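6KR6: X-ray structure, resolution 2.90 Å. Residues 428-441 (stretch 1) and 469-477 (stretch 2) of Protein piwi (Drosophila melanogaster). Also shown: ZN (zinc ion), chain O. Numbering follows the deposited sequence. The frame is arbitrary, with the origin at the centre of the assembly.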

# COMPACT_ATOMS: atom_id res chain seq x y z
N HIS A 428 -16.59 22.80 -13.99
CA HIS A 428 -17.86 23.32 -13.48
C HIS A 428 -17.73 24.51 -12.54
O HIS A 428 -18.66 25.32 -12.48
CB HIS A 428 -18.64 22.20 -12.77
CG HIS A 428 -19.51 21.41 -13.70
ND1 HIS A 428 -20.40 22.01 -14.57
CD2 HIS A 428 -19.63 20.08 -13.89
CE1 HIS A 428 -21.03 21.07 -15.26
NE2 HIS A 428 -20.58 19.89 -14.87
N PHE A 429 -16.63 24.67 -11.79
CA PHE A 429 -16.57 25.89 -10.99
C PHE A 429 -16.27 27.13 -11.82
O PHE A 429 -16.41 28.24 -11.31
CB PHE A 429 -15.56 25.81 -9.83
CG PHE A 429 -14.59 24.67 -9.89
CD1 PHE A 429 -13.47 24.73 -10.70
CD2 PHE A 429 -14.75 23.58 -9.06
CE1 PHE A 429 -12.56 23.70 -10.72
CE2 PHE A 429 -13.85 22.54 -9.08
CZ PHE A 429 -12.75 22.60 -9.91
N ARG A 430 -15.85 26.96 -13.08
CA ARG A 430 -15.85 28.09 -14.00
C ARG A 430 -17.28 28.60 -14.13
O ARG A 430 -18.15 27.89 -14.64
CB ARG A 430 -15.29 27.68 -15.36
N ASP A 431 -17.53 29.82 -13.64
CA ASP A 431 -18.87 30.39 -13.51
C ASP A 431 -19.70 29.60 -12.50
O ASP A 431 -20.80 29.12 -12.79
CB ASP A 431 -19.58 30.47 -14.87
CG ASP A 431 -18.69 31.04 -15.96
OD1 ASP A 431 -17.50 31.29 -15.68
OD2 ASP A 431 -19.18 31.23 -17.09
N GLN A 432 -19.16 29.47 -11.29
CA GLN A 432 -19.84 28.82 -10.17
C GLN A 432 -19.15 29.27 -8.88
O GLN A 432 -17.95 29.52 -8.87
CB GLN A 432 -19.81 27.29 -10.29
CG GLN A 432 -20.49 26.55 -9.15
CD GLN A 432 -21.92 26.99 -8.93
OE1 GLN A 432 -22.24 27.63 -7.93
NE2 GLN A 432 -22.80 26.63 -9.86
N ARG A 433 -19.94 29.38 -7.81
CA ARG A 433 -19.47 29.93 -6.55
C ARG A 433 -19.27 28.82 -5.52
O ARG A 433 -20.00 27.83 -5.51
CB ARG A 433 -20.46 30.96 -6.00
N MET A 434 -18.28 29.01 -4.65
CA MET A 434 -17.95 27.99 -3.66
C MET A 434 -19.02 27.91 -2.58
O MET A 434 -19.79 28.84 -2.34
CB MET A 434 -16.58 28.28 -3.04
CG MET A 434 -15.42 27.73 -3.85
SD MET A 434 -13.81 27.91 -3.06
CE MET A 434 -13.59 29.69 -3.14
N LEU A 435 -19.05 26.75 -1.90
CA LEU A 435 -20.09 26.48 -0.92
C LEU A 435 -19.98 27.41 0.28
O LEU A 435 -20.93 28.14 0.61
CB LEU A 435 -20.01 25.02 -0.46
CG LEU A 435 -21.11 24.59 0.51
CD1 LEU A 435 -22.41 24.37 -0.23
CD2 LEU A 435 -20.71 23.35 1.29
N THR A 436 -18.84 27.39 0.97
CA THR A 436 -18.63 28.20 2.16
C THR A 436 -17.49 29.17 1.90
O THR A 436 -16.39 28.76 1.53
CB THR A 436 -18.32 27.32 3.38
OG1 THR A 436 -19.23 26.22 3.42
CG2 THR A 436 -18.47 28.12 4.66
N THR A 437 -17.77 30.46 2.09
CA THR A 437 -16.79 31.51 1.89
C THR A 437 -16.85 32.47 3.07
O THR A 437 -17.94 32.83 3.52
CB THR A 437 -17.06 32.29 0.59
OG1 THR A 437 -17.22 31.36 -0.49
CG2 THR A 437 -15.91 33.23 0.27
N PRO A 438 -15.70 32.86 3.61
CA PRO A 438 -15.70 33.86 4.69
C PRO A 438 -16.34 35.16 4.22
O PRO A 438 -15.96 35.70 3.18
CB PRO A 438 -14.21 34.04 5.02
CG PRO A 438 -13.49 33.53 3.81
CD PRO A 438 -14.33 32.42 3.27
N SER A 439 -17.33 35.63 4.98
CA SER A 439 -17.91 36.93 4.68
C SER A 439 -16.86 38.03 4.75
O SER A 439 -16.92 39.00 3.99
CB SER A 439 -19.06 37.23 5.65
OG SER A 439 -18.61 37.16 6.99
N ASP A 440 -15.88 37.88 5.65
CA ASP A 440 -14.74 38.78 5.68
C ASP A 440 -13.95 38.73 4.38
O ASP A 440 -13.43 39.76 3.93
CB ASP A 440 -13.83 38.42 6.85
CG ASP A 440 -13.45 39.61 7.71
OD1 ASP A 440 -13.34 40.74 7.17
OD2 ASP A 440 -13.25 39.43 8.93
N GLY A 441 -13.86 37.55 3.77
CA GLY A 441 -13.01 37.38 2.61
C GLY A 441 -11.55 37.32 3.04
O GLY A 441 -11.22 37.08 4.20
N SER A 469 -12.46 35.88 -7.19
CA SER A 469 -13.71 36.61 -7.34
C SER A 469 -14.72 35.79 -8.13
O SER A 469 -15.90 35.74 -7.78
CB SER A 469 -13.46 37.96 -8.02
OG SER A 469 -12.62 38.77 -7.22
N GLY A 470 -14.27 35.13 -9.20
CA GLY A 470 -15.14 34.22 -9.93
C GLY A 470 -15.63 33.05 -9.10
O GLY A 470 -16.67 32.46 -9.42
N MET A 471 -14.90 32.69 -8.05
CA MET A 471 -15.30 31.60 -7.16
C MET A 471 -16.18 32.06 -6.01
O MET A 471 -16.73 31.22 -5.29
CB MET A 471 -14.06 30.90 -6.60
CG MET A 471 -13.19 30.24 -7.64
SD MET A 471 -14.09 28.96 -8.54
CE MET A 471 -14.42 27.81 -7.21
N GLY A 472 -16.33 33.37 -5.81
CA GLY A 472 -17.04 33.89 -4.66
C GLY A 472 -16.17 34.30 -3.50
O GLY A 472 -16.70 34.66 -2.45
N LEU A 473 -14.85 34.25 -3.65
CA LEU A 473 -13.91 34.56 -2.58
C LEU A 473 -13.45 36.01 -2.73
O LEU A 473 -12.66 36.33 -3.63
CB LEU A 473 -12.72 33.60 -2.63
CG LEU A 473 -11.56 33.90 -1.67
CD1 LEU A 473 -12.07 33.97 -0.24
CD2 LEU A 473 -10.47 32.85 -1.81
N ARG A 474 -13.93 36.87 -1.85
CA ARG A 474 -13.55 38.28 -1.87
C ARG A 474 -12.10 38.42 -1.42
O ARG A 474 -11.79 38.20 -0.24
CB ARG A 474 -14.48 39.09 -0.97
N ILE A 475 -11.22 38.76 -2.35
CA ILE A 475 -9.80 38.98 -2.06
C ILE A 475 -9.50 40.46 -2.21
O ILE A 475 -9.88 41.08 -3.21
CB ILE A 475 -8.90 38.14 -2.97
CG1 ILE A 475 -9.04 36.65 -2.65
CG2 ILE A 475 -7.45 38.58 -2.84
CD1 ILE A 475 -7.86 35.81 -3.08
N ARG A 476 -8.83 41.02 -1.21
CA ARG A 476 -8.34 42.39 -1.24
C ARG A 476 -6.82 42.37 -1.38
O ARG A 476 -6.19 41.31 -1.43
CB ARG A 476 -8.82 43.15 -0.00
CG ARG A 476 -10.33 43.10 0.15
CD ARG A 476 -10.83 43.74 1.44
NE ARG A 476 -12.24 43.40 1.68
CZ ARG A 476 -12.95 43.81 2.73
NH1 ARG A 476 -12.39 44.59 3.65
NH2 ARG A 476 -14.21 43.44 2.86
N SER A 477 -6.23 43.55 -1.45
CA SER A 477 -4.80 43.64 -1.73
C SER A 477 -3.99 43.23 -0.50
O SER A 477 -4.22 43.76 0.59
CB SER A 477 -4.42 45.05 -2.16
OG SER A 477 -5.10 45.41 -3.35
ZN ZN O . -11.68 40.45 8.27

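The centre of this contact is a methionine. Met-471, buried at the C-terminal end of a helix, has more of its surface covered by the other stretch than any other residue here, and its side chain folds back through three successive m rotamers. That compact shape puts its terminal methyl between two apolar neighbours: CE of Met-471 lies 3.5 Å from CB of Phe-429 and 3.5 Å from CG of Met-434. The methyl approaches the Phe-429 ring obliquely, and the ring itself leads away from stretch 2. Such contacts carry little directional demand; what they reward is close fit and the exclusion of water, and a flexible thioether can supply both.

Met-434 extends the apolar patch along the chain. Its own CE reaches CB of Leu-473 at 4.0 Å, so one side chain touches both Met-471 and Leu-473. Leu-473 starts sideways from its CA, but its t, p conformation brings its end nearer to stretch 1. There CD1 of Leu-473 sits 3.9 Å from CG2 of Thr-437 and, more loosely, 4.3 Å from CG of Pro-438. Thr-437 points toward stretch 2 and presents its methyl to the backbone as well, with CG2 3.2 Å from O of Gly-472, a close approach of carbon to oxygen.

Beneath these side chains the backbones are held together by a single direct hydrogen bond. Met-434 N donates to Met-471 O at 2.8 Å with an angle of 161° at the hydrogen, short and nearly straight. The same carbonyl oxygen also receives a CA-H...O contact, with CA of Arg-433 3.3 Å from O of Met-471. Stretch 1 has no regular helix or strand, so this is a local clasp onto a helix end and not part of a sheet.

The helix ends in a Schellman motif, in which Gly-472 takes positive phi and its N bonds back to O of Ser-469 at 3.1 Å. Glycine suits this position for a reason internal to the turn: a CB at these backbone angles would be jammed against the carbonyl oxygen of Met-471. Nearby, O of Gln-432 and O of Gly-470 come within 3.3 Å of each other, but both are acceptors and no bond joins them.

A second glycine marks the other close backbone approach. CA of Gly-441 lies 3.2 Å from O of Arg-474, and a CB there would point toward stretch 2 and clash with that same oxygen. Positive phi favours glycine here too, and a weak bond from Gly-441 N to Pro-438 O, 2.9 Å, spans the turn leading into it.

At the polar edge, the extended side chain of Arg-476 lays one face of its guanidinium against the backbone of Asp-440, with NH2 of Arg-476 3.9 Å from O of Asp-440. The carboxylate of Asp-440 is engaged instead by zinc: OD1 and OD2 of Asp-440 each lie 2.0 Å from ZN, which takes another ligand elsewhere in the structure.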